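Long-range contact in peroxiredoxin PRX1, mitochondrial (Saccharomyces cerevisiae, PDB 5YKJ), which reduces peroxides as a mitochondrial 1-Cys peroxiredoxin, its oxidised thiol being resolved through the glutathione and thioredoxin systems: residues A[2-8]-A[137-142]. Residues are numbered along the deposited sequence; the frame is centred on the assembly and turned at random.
Sequences LRINSDA and KKIRLI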
loop_
_atom_site.group_PDB
_atom_site.type_symbol
_atom_site.label_atom_id
_atom_site.label_comp_id
_atom_site.label_asym_id
_atom_site.label_seq_id
_atom_site.Cartn_x
_atom_site.Cartn_y
_atom_site.Cartn_z
ATOM N N LEU A 2 -7.490 9.172 -10.019
ATOM C CA LEU A 2 -6.216 8.568 -9.725
ATOM C C LEU A 2 -6.220 7.137 -10.285
ATOM O O LEU A 2 -7.146 6.450 -10.156
ATOM C CB LEU A 2 -5.919 8.544 -8.197
ATOM C CG LEU A 2 -5.755 9.855 -7.459
ATOM C CD1 LEU A 2 -5.545 9.642 -5.984
ATOM C CD2 LEU A 2 -4.615 10.640 -8.036
ATOM N N ARG A 3 -5.111 6.755 -10.877
ATOM C CA ARG A 3 -4.882 5.446 -11.407
ATOM C C ARG A 3 -3.409 5.102 -11.165
ATOM O O ARG A 3 -2.669 5.910 -10.767
ATOM C CB ARG A 3 -5.104 5.365 -12.936
ATOM C CG ARG A 3 -6.519 5.617 -13.389
ATOM C CD ARG A 3 -6.700 5.310 -14.874
ATOM N NE ARG A 3 -7.999 5.686 -15.396
ATOM C CZ ARG A 3 -8.245 6.824 -15.973
ATOM N NH1 ARG A 3 -7.301 7.725 -16.114
ATOM N NH2 ARG A 3 -9.447 7.083 -16.403
ATOM N N ILE A 4 -3.028 3.879 -11.468
ATOM C CA ILE A 4 -1.638 3.516 -11.342
ATOM C C ILE A 4 -0.887 4.481 -12.253
ATOM O O ILE A 4 -1.352 4.864 -13.259
ATOM C CB ILE A 4 -1.341 2.015 -11.657
ATOM C CG1 ILE A 4 -1.832 1.581 -13.059
ATOM C CG2 ILE A 4 -1.963 1.095 -10.618
ATOM C CD1 ILE A 4 -1.292 0.237 -13.533
ATOM N N ASN A 5 0.274 4.877 -11.781
ATOM C CA ASN A 5 1.171 5.831 -12.385
ATOM C C ASN A 5 0.844 7.286 -12.156
ATOM O O ASN A 5 1.563 8.094 -12.560
ATOM C CB ASN A 5 1.425 5.525 -13.832
ATOM C CG ASN A 5 2.000 4.141 -14.021
ATOM O OD1 ASN A 5 2.693 3.633 -13.208
ATOM N ND2 ASN A 5 1.661 3.540 -15.092
ATOM N N SER A 6 -0.259 7.557 -11.472
ATOM C CA SER A 6 -0.608 8.898 -11.084
ATOM C C SER A 6 0.254 9.283 -9.868
ATOM O O SER A 6 0.660 8.468 -9.167
ATOM C CB SER A 6 -2.075 8.993 -10.644
ATOM O OG SER A 6 -2.946 8.800 -11.698
ATOM N N ASP A 7 0.456 10.559 -9.685
ATOM C CA ASP A 7 1.123 11.039 -8.507
ATOM C C ASP A 7 0.156 10.916 -7.335
ATOM O O ASP A 7 -0.929 11.257 -7.434
ATOM C CB ASP A 7 1.492 12.509 -8.610
ATOM C CG ASP A 7 2.550 12.788 -9.654
ATOM O OD1 ASP A 7 3.440 11.980 -9.847
ATOM O OD2 ASP A 7 2.429 13.852 -10.244
ATOM N N ALA A 8 0.666 10.451 -6.220
ATOM C CA ALA A 8 -0.106 10.405 -5.014
ATOM C C ALA A 8 -0.130 11.833 -4.445
ATOM O O ALA A 8 0.829 12.387 -4.131
ATOM C CB ALA A 8 0.553 9.494 -4.010
ATOM N N LYS A 137 6.785 9.265 -5.062
ATOM C CA LYS A 137 5.402 9.574 -4.865
ATOM C C LYS A 137 4.472 9.122 -5.978
ATOM O O LYS A 137 3.425 9.632 -6.091
ATOM C CB LYS A 137 5.136 11.046 -4.520
ATOM C CG LYS A 137 6.077 11.632 -3.493
ATOM C CD LYS A 137 5.943 11.008 -2.103
ATOM C CE LYS A 137 7.028 11.469 -1.143
ATOM N NZ LYS A 137 8.326 10.781 -1.296
ATOM N N LYS A 138 4.875 8.113 -6.729
ATOM C CA LYS A 138 4.010 7.599 -7.742
ATOM C C LYS A 138 3.213 6.458 -7.190
ATOM O O LYS A 138 3.706 5.678 -6.559
ATOM C CB LYS A 138 4.775 7.050 -8.964
ATOM C CG LYS A 138 5.658 8.062 -9.602
ATOM C CD LYS A 138 4.785 9.125 -10.167
ATOM C CE LYS A 138 5.615 10.285 -10.649
ATOM N NZ LYS A 138 5.381 10.537 -12.061
ATOM N N ILE A 139 1.928 6.418 -7.531
ATOM C CA ILE A 139 1.082 5.315 -7.172
ATOM C C ILE A 139 1.450 4.190 -8.145
ATOM O O ILE A 139 1.393 4.334 -9.299
ATOM C CB ILE A 139 -0.414 5.669 -7.303
ATOM C CG1 ILE A 139 -0.796 6.759 -6.311
ATOM C CG2 ILE A 139 -1.206 4.421 -7.033
ATOM C CD1 ILE A 139 -2.146 7.396 -6.561
ATOM N N ARG A 140 1.841 3.060 -7.599
ATOM C CA ARG A 140 2.290 1.936 -8.381
ATOM C C ARG A 140 1.311 0.773 -8.548
ATOM O O ARG A 140 1.379 0.043 -9.466
ATOM C CB ARG A 140 3.645 1.428 -7.856
ATOM C CG ARG A 140 4.718 2.501 -7.788
ATOM C CD ARG A 140 5.205 2.917 -9.162
ATOM N NE ARG A 140 5.806 1.806 -9.864
ATOM C CZ ARG A 140 7.072 1.480 -9.730
ATOM N NH1 ARG A 140 7.863 2.209 -9.000
ATOM N NH2 ARG A 140 7.542 0.435 -10.352
ATOM N N LEU A 141 0.440 0.660 -7.581
ATOM C CA LEU A 141 -0.504 -0.420 -7.512
ATOM C C LEU A 141 -1.633 -0.029 -6.583
ATOM O O LEU A 141 -1.390 0.574 -5.636
ATOM C CB LEU A 141 0.210 -1.676 -6.954
ATOM C CG LEU A 141 -0.473 -3.042 -6.933
ATOM C CD1 LEU A 141 0.517 -4.200 -7.105
ATOM C CD2 LEU A 141 -1.200 -3.269 -5.618
ATOM N N ILE A 142 -2.847 -0.437 -6.949
ATOM C CA ILE A 142 -4.034 -0.167 -6.182
ATOM C C ILE A 142 -4.900 -1.401 -6.075
ATOM O O ILE A 142 -4.980 -2.136 -6.969
ATOM C CB ILE A 142 -4.880 0.953 -6.869
ATOM C CG1 ILE A 142 -4.052 2.194 -7.117
ATOM C CG2 ILE A 142 -6.080 1.380 -6.034
ATOM C CD1 ILE A 142 -4.804 3.240 -7.885
#
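Ile-139 is held through both its backbone N and its backbone O by the N-terminal loop 2-8: its N donates to Ser-6 O at 2.9 Å, nearly straight (173°), and its O accepts Asn-5 N at 2.8 Å, the donor tilted 18° from the carbonyl plane. With CG1 beside its own backbone N (chi1 -65°), the side chain turns toward the loop, CG1 lying 3.8 Å from Ala-8 CB while CD1 meets Leu-2 CD1, the two side chains crossing at about a right angle. In this thioredoxin-fold domain strand 139-144 is the outermost strand of the central mixed sheet; it pairs with strand 129-133 on one side, and the irregular loop, folded back by a type II turn from Arg-3 to Ser-6, bonds to its start on the other. Beyond that turn, Ala-8 N donates to Lys-137 O at 2.9 Å. Within the turn, Ile-4 lays CG2 3.7 Å from Arg-140 O and 4.2 Å from Ile-142 CG1. Lys-138 runs alongside Asp-7, pointing the same way, and its bent chain brings NZ to Asp-7 OD1 in a salt bridge, though the place of OD1 is less sure. A glutamate in its place would probably leave the Asp-7 carboxylate without its mate and facing a like charge.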